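Local coordinates for Hpy188I (PDB 3OQG), which is a GIY-YIG family restriction endonuclease that binds and cuts specific double-stranded DNA, at residues Y37-P49 with I58-V72. Numbering follows the deposited sequence. Where two conformers were deposited one is given.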
loop_
_atom_site.group_PDB
_atom_site.type_symbol
_atom_site.label_atom_id
_atom_site.label_comp_id
_atom_site.label_asym_id
_atom_site.label_seq_id
_atom_site.Cartn_x
_atom_site.Cartn_y
_atom_site.Cartn_z
ATOM N N TYR A 37 -12.529 -20.582 -7.356
ATOM C CA TYR A 37 -11.755 -20.894 -6.148
ATOM C C TYR A 37 -12.592 -21.058 -4.885
ATOM O O TYR A 37 -12.040 -21.211 -3.805
ATOM C CB TYR A 37 -10.715 -19.805 -5.913
ATOM C CG TYR A 37 -9.612 -19.798 -6.932
ATOM C CD1 TYR A 37 -9.715 -19.033 -8.086
ATOM C CD2 TYR A 37 -8.451 -20.546 -6.739
ATOM C CE1 TYR A 37 -8.695 -19.014 -9.029
ATOM C CE2 TYR A 37 -7.428 -20.534 -7.677
ATOM C CZ TYR A 37 -7.555 -19.765 -8.818
ATOM O OH TYR A 37 -6.536 -19.740 -9.750
ATOM N N LYS A 38 -13.919 -21.091 -5.012
ATOM C CA LYS A 38 -14.785 -21.095 -3.843
ATOM C C LYS A 38 -14.520 -22.217 -2.828
ATOM O O LYS A 38 -14.733 -22.018 -1.644
ATOM C CB LYS A 38 -16.266 -21.037 -4.255
ATOM C CG LYS A 38 -16.852 -22.280 -4.890
ATOM C CD LYS A 38 -18.334 -22.028 -5.201
ATOM C CE LYS A 38 -19.094 -23.310 -5.474
ATOM N NZ LYS A 38 -20.438 -23.057 -6.072
ATOM N N GLU A 39 -14.059 -23.378 -3.294
ATOM C CA GLU A 39 -13.703 -24.480 -2.379
ATOM C C GLU A 39 -12.547 -24.139 -1.431
ATOM O O GLU A 39 -12.475 -24.697 -0.333
ATOM C CB GLU A 39 -13.399 -25.787 -3.134
ATOM C CG GLU A 39 -12.750 -25.614 -4.502
ATOM C CD GLU A 39 -12.307 -26.933 -5.120
ATOM O OE1 GLU A 39 -11.721 -26.895 -6.222
ATOM O OE2 GLU A 39 -12.539 -27.998 -4.505
ATOM N N TYR A 40 -11.667 -23.226 -1.847
ATOM C CA TYR A 40 -10.552 -22.754 -1.008
ATOM C C TYR A 40 -10.947 -21.645 -0.024
ATOM O O TYR A 40 -10.183 -21.331 0.864
ATOM C CB TYR A 40 -9.421 -22.194 -1.868
ATOM C CG TYR A 40 -8.726 -23.198 -2.737
ATOM C CD1 TYR A 40 -7.572 -23.847 -2.297
ATOM C CD2 TYR A 40 -9.204 -23.489 -4.010
ATOM C CE1 TYR A 40 -6.913 -24.767 -3.110
ATOM C CE2 TYR A 40 -8.556 -24.415 -4.826
ATOM C CZ TYR A 40 -7.414 -25.046 -4.368
ATOM O OH TYR A 40 -6.772 -25.962 -5.171
ATOM N N PHE A 41 -12.118 -21.049 -0.225
ATOM C CA PHE A 41 -12.591 -19.935 0.585
ATOM C C PHE A 41 -13.664 -20.384 1.554
ATOM O O PHE A 41 -14.477 -21.282 1.250
ATOM C CB PHE A 41 -13.153 -18.832 -0.316
ATOM C CG PHE A 41 -12.098 -18.001 -0.975
ATOM C CD1 PHE A 41 -11.876 -16.687 -0.576
ATOM C CD2 PHE A 41 -11.299 -18.544 -1.978
ATOM C CE1 PHE A 41 -10.886 -15.920 -1.165
ATOM C CE2 PHE A 41 -10.326 -17.807 -2.579
ATOM C CZ PHE A 41 -10.103 -16.482 -2.183
ATOM N N ASN A 42 -13.671 -19.751 2.722
ATOM C CA ASN A 42 -14.662 -20.021 3.743
ATOM C C ASN A 42 -15.208 -18.678 4.260
ATOM O O ASN A 42 -14.471 -17.697 4.380
ATOM C CB ASN A 42 -14.039 -20.797 4.891
ATOM C CG ASN A 42 -13.381 -22.090 4.439
ATOM O OD1 ASN A 42 -12.154 -22.229 4.504
ATOM N ND2 ASN A 42 -14.187 -23.034 3.980
ATOM N N LEU A 43 -16.500 -18.636 4.544
ATOM C CA LEU A 43 -17.113 -17.440 5.133
ATOM C C LEU A 43 -16.375 -17.021 6.404
ATOM O O LEU A 43 -16.177 -17.829 7.327
ATOM C CB LEU A 43 -18.587 -17.727 5.474
ATOM C CG LEU A 43 -19.412 -16.562 5.999
ATOM C CD1 LEU A 43 -19.503 -15.444 4.965
ATOM C CD2 LEU A 43 -20.784 -17.098 6.336
ATOM N N LEU A 44 -15.986 -15.752 6.447
ATOM C CA LEU A 44 -15.177 -15.221 7.548
ATOM C C LEU A 44 -15.970 -14.305 8.466
ATOM O O LEU A 44 -15.883 -14.423 9.682
ATOM C CB LEU A 44 -13.954 -14.486 6.979
ATOM C CG LEU A 44 -13.021 -13.828 8.001
ATOM C CD1 LEU A 44 -12.436 -14.837 8.982
ATOM C CD2 LEU A 44 -11.920 -13.020 7.275
ATOM N N CYS A 45 -16.740 -13.386 7.885
ATOM C CA CYS A 45 -17.501 -12.406 8.648
ATOM C C CYS A 45 -18.465 -11.715 7.704
ATOM O O CYS A 45 -18.479 -11.995 6.500
ATOM C CB CYS A 45 -16.571 -11.366 9.293
ATOM S SG CYS A 45 -15.591 -10.354 8.172
ATOM N N GLU A 46 -19.273 -10.830 8.258
ATOM C CA GLU A 46 -20.125 -9.958 7.472
ATOM C C GLU A 46 -19.804 -8.544 7.876
ATOM O O GLU A 46 -19.419 -8.284 9.040
ATOM C CB GLU A 46 -21.602 -10.227 7.734
ATOM C CG GLU A 46 -22.117 -11.448 7.089
ATOM C CD GLU A 46 -23.497 -11.787 7.536
ATOM O OE1 GLU A 46 -23.727 -11.808 8.782
ATOM O OE2 GLU A 46 -24.348 -12.037 6.648
ATOM N N LEU A 47 -19.977 -7.640 6.918
ATOM C CA LEU A 47 -19.869 -6.200 7.152
ATOM C C LEU A 47 -21.269 -5.583 7.125
ATOM O O LEU A 47 -22.041 -5.800 6.180
ATOM C CB LEU A 47 -19.004 -5.529 6.081
ATOM C CG LEU A 47 -17.643 -6.197 5.801
ATOM C CD1 LEU A 47 -16.829 -5.435 4.741
ATOM C CD2 LEU A 47 -16.865 -6.385 7.116
ATOM N N VAL A 48 -21.571 -4.826 8.166
ATOM C CA VAL A 48 -22.874 -4.198 8.315
ATOM C C VAL A 48 -22.764 -2.685 8.166
ATOM O O VAL A 48 -22.116 -2.030 9.004
ATOM C CB VAL A 48 -23.462 -4.504 9.696
ATOM C CG1 VAL A 48 -24.856 -3.922 9.781
ATOM C CG2 VAL A 48 -23.450 -6.014 9.981
ATOM N N PRO A 49 -23.368 -2.110 7.102
ATOM C CA PRO A 49 -23.302 -0.660 6.948
ATOM C C PRO A 49 -24.014 0.050 8.059
ATOM O O PRO A 49 -25.123 -0.355 8.465
ATOM C CB PRO A 49 -24.040 -0.408 5.621
ATOM C CG PRO A 49 -23.924 -1.661 4.920
ATOM C CD PRO A 49 -24.055 -2.717 5.945
ATOM N N ILE A 58 -18.631 -5.020 11.993
ATOM C CA ILE A 58 -18.274 -6.411 11.649
ATOM C C ILE A 58 -19.058 -7.400 12.499
ATOM O O ILE A 58 -19.102 -7.279 13.750
ATOM C CB ILE A 58 -16.759 -6.705 11.845
ATOM C CG1 ILE A 58 -15.901 -5.846 10.910
ATOM C CG2 ILE A 58 -16.419 -8.210 11.653
ATOM C CD1 ILE A 58 -14.441 -5.802 11.315
ATOM N N ASN A 59 -19.667 -8.370 11.822
ATOM C CA ASN A 59 -20.257 -9.542 12.465
ATOM C C ASN A 59 -19.251 -10.666 12.282
ATOM O O ASN A 59 -19.123 -11.179 11.189
ATOM C CB ASN A 59 -21.568 -9.950 11.798
ATOM C CG ASN A 59 -22.069 -11.319 12.255
ATOM O OD1 ASN A 59 -21.977 -11.644 13.433
ATOM N ND2 ASN A 59 -22.649 -12.095 11.341
ATOM N N ALA A 60 -18.532 -11.021 13.348
ATOM C CA ALA A 60 -17.540 -12.094 13.287
ATOM C C ALA A 60 -18.226 -13.443 13.102
ATOM O O ALA A 60 -19.163 -13.765 13.828
ATOM C CB ALA A 60 -16.686 -12.121 14.574
ATOM N N ILE A 61 -17.738 -14.246 12.169
ATOM C CA ILE A 61 -18.339 -15.556 11.906
ATOM C C ILE A 61 -17.348 -16.676 12.199
ATOM O O ILE A 61 -17.602 -17.503 13.081
ATOM C CB ILE A 61 -18.951 -15.647 10.471
ATOM C CG1 ILE A 61 -20.141 -14.691 10.346
ATOM C CG2 ILE A 61 -19.420 -17.072 10.176
ATOM C CD1 ILE A 61 -20.713 -14.593 8.930
ATOM N N ASP A 62 -16.222 -16.670 11.489
ATOM C CA ASP A 62 -15.144 -17.652 11.653
ATOM C C ASP A 62 -14.233 -17.126 12.769
ATOM O O ASP A 62 -13.151 -16.589 12.512
ATOM C CB ASP A 62 -14.416 -17.814 10.322
ATOM C CG ASP A 62 -13.432 -18.962 10.311
ATOM O OD1 ASP A 62 -13.271 -19.641 11.352
ATOM O OD2 ASP A 62 -12.805 -19.153 9.251
ATOM N N GLU A 63 -14.699 -17.272 14.010
ATOM C CA GLU A 63 -14.071 -16.617 15.171
ATOM C C GLU A 63 -12.586 -16.959 15.340
ATOM O O GLU A 63 -11.785 -16.089 15.689
ATOM C CB GLU A 63 -14.851 -16.905 16.477
ATOM C CG GLU A 63 -15.916 -15.855 16.803
ATOM C CD GLU A 63 -16.749 -16.164 18.059
ATOM O OE1 GLU A 63 -16.220 -16.751 19.024
ATOM O OE2 GLU A 63 -17.943 -15.804 18.086
ATOM N N LYS A 64 -12.222 -18.212 15.089
ATOM C CA LYS A 64 -10.842 -18.647 15.228
ATOM C C LYS A 64 -9.893 -17.970 14.225
ATOM O O LYS A 64 -8.681 -17.971 14.453
ATOM C CB LYS A 64 -10.741 -20.163 15.105
ATOM C CG LYS A 64 -10.901 -20.683 13.681
ATOM C CD LYS A 64 -11.030 -22.189 13.599
ATOM C CE LYS A 64 -10.922 -22.645 12.153
ATOM N NZ LYS A 64 -11.821 -21.859 11.239
ATOM N N ASN A 65 -10.433 -17.417 13.125
ATOM C CA ASN A 65 -9.634 -16.721 12.102
ATOM C C ASN A 65 -9.725 -15.203 12.092
ATOM O O ASN A 65 -9.122 -14.540 11.240
ATOM C CB ASN A 65 -9.995 -17.261 10.715
ATOM C CG ASN A 65 -9.279 -18.523 10.398
ATOM O OD1 ASN A 65 -8.112 -18.680 10.759
ATOM N ND2 ASN A 65 -9.952 -19.442 9.712
HETATM N N MSE A 66 -10.439 -14.630 13.047
HETATM C CA MSE A 66 -10.608 -13.182 13.079
HETATM C C MSE A 66 -9.318 -12.407 13.374
HETATM O O MSE A 66 -9.218 -11.232 13.013
HETATM C CB MSE A 66 -11.702 -12.784 14.081
HETATM C CG MSE A 66 -13.077 -13.258 13.677
HETATM SE SE MSE A 66 -13.705 -12.585 11.953
HETATM C CE MSE A 66 -13.593 -10.629 12.280
ATOM N N LYS A 67 -8.360 -13.037 14.051
ATOM C CA LYS A 67 -7.058 -12.402 14.318
ATOM C C LYS A 67 -5.929 -12.964 13.410
ATOM O O LYS A 67 -4.773 -12.581 13.545
ATOM C CB LYS A 67 -6.710 -12.464 15.827
ATOM C CG LYS A 67 -7.653 -11.591 16.707
ATOM C CD LYS A 67 -7.298 -11.579 18.231
ATOM C CE LYS A 67 -8.071 -10.459 18.976
ATOM N NZ LYS A 67 -7.694 -10.277 20.434
ATOM N N ASN A 68 -6.289 -13.860 12.488
ATOM C CA ASN A 68 -5.347 -14.417 11.511
ATOM C C ASN A 68 -4.927 -13.374 10.482
ATOM O O ASN A 68 -5.764 -12.638 9.969
ATOM C CB ASN A 68 -5.959 -15.611 10.771
ATOM C CG ASN A 68 -5.580 -16.949 11.379
ATOM O OD1 ASN A 68 -5.180 -17.038 12.539
ATOM N ND2 ASN A 68 -5.707 -18.004 10.583
ATOM N N GLU A 69 -3.630 -13.340 10.174
ATOM C CA GLU A 69 -3.044 -12.327 9.275
ATOM C C GLU A 69 -2.678 -12.927 7.925
ATOM O O GLU A 69 -2.135 -14.024 7.877
ATOM C CB GLU A 69 -1.763 -11.794 9.913
ATOM C CG GLU A 69 -1.963 -11.162 11.256
ATOM C CD GLU A 69 -0.696 -10.563 11.809
ATOM O OE1 GLU A 69 0.309 -11.298 11.936
ATOM O OE2 GLU A 69 -0.712 -9.354 12.116
ATOM N N GLY A 70 -2.916 -12.202 6.830
ATOM C CA GLY A 70 -2.528 -12.662 5.508
ATOM C C GLY A 70 -3.634 -13.462 4.857
ATOM O O GLY A 70 -3.717 -14.691 5.018
ATOM N N LEU A 71 -4.510 -12.766 4.144
ATOM C CA LEU A 71 -5.667 -13.398 3.517
ATOM C C LEU A 71 -5.983 -12.760 2.165
ATOM O O LEU A 71 -5.652 -11.596 1.907
ATOM C CB LEU A 71 -6.912 -13.300 4.410
ATOM C CG LEU A 71 -7.547 -11.923 4.666
ATOM C CD1 LEU A 71 -9.047 -12.065 5.088
ATOM C CD2 LEU A 71 -6.740 -11.195 5.726
ATOM N N VAL A 72 -6.628 -13.545 1.315
ATOM C CA VAL A 72 -7.383 -13.031 0.201
ATOM C C VAL A 72 -8.849 -13.054 0.625
ATOM O O VAL A 72 -9.315 -14.013 1.261
ATOM C CB VAL A 72 -7.166 -13.852 -1.088
ATOM C CG1 VAL A 72 -7.955 -13.235 -2.248
ATOM C CG2 VAL A 72 -5.685 -13.947 -1.423
HETATM O O HOH W 1 -12.554 -17.858 6.725
#
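An antiparallel beta hairpin, strands 42-50 and 55-60, brings Glu-46 against Asn-59 as a hydrogen-bonded pair: Glu-46 N donates to Asn-59 O at 3.0 Å and Asn-59 N returns a bond to Glu-46 O at 2.8 Å. Their side chains run alongside each other on one face of the sheet, where Asn-59 ND2 reaches Glu-46 OE1 over 2.8 Å. The bond uses the anti lone pair of Glu-46 OE1, and that oxygen lies close to the amide plane of Asn-59, although carboxylate and amide are turned 52° apart. The other oxygen, OE2, is held by Gln-130, so both arms of this carboxylate are engaged.

Where the pairing ends, Leu-44 O accepts two backbone bonds from one face of its carbonyl, a nearly straight one from Asp-62 N at 2.9 Å and a more bent one from Ile-61 N. Leu-44 and Cys-45 form a classic beta bulge opposite Val-131 of the next strand. In this GIY-YIG nuclease strand 55-60 is an outermost strand of the chain's five-stranded antiparallel sheet, and strand 42-50 lies between it and strand 129-134. The chain beyond the hairpin turns at Asp-62, the centre of an inverse gamma turn, on its way to strand 71-77.

The Leu-44 side chain packs against the returning chain. With CG anti to the backbone N (chi1 178°), its CD1 rests on Asp-62 CB, Asn-65 CB and the selenium of Met-66, while CD2 meets Leu-71 CD1 at 3.7 Å, the two leucines crossing at about a right angle; Ile-91 of helix 91-98 also packs on Leu-44. Ile-61 CD1 lies 3.6 Å from Leu-43 CD2 and also touches Glu-46 CG. Asp-62 is fixed by its own loop, through a salt bridge from Lys-64 NZ to OD1 and a bond from Asn-65 ND2 that meets OD2 from above the carboxylate plane.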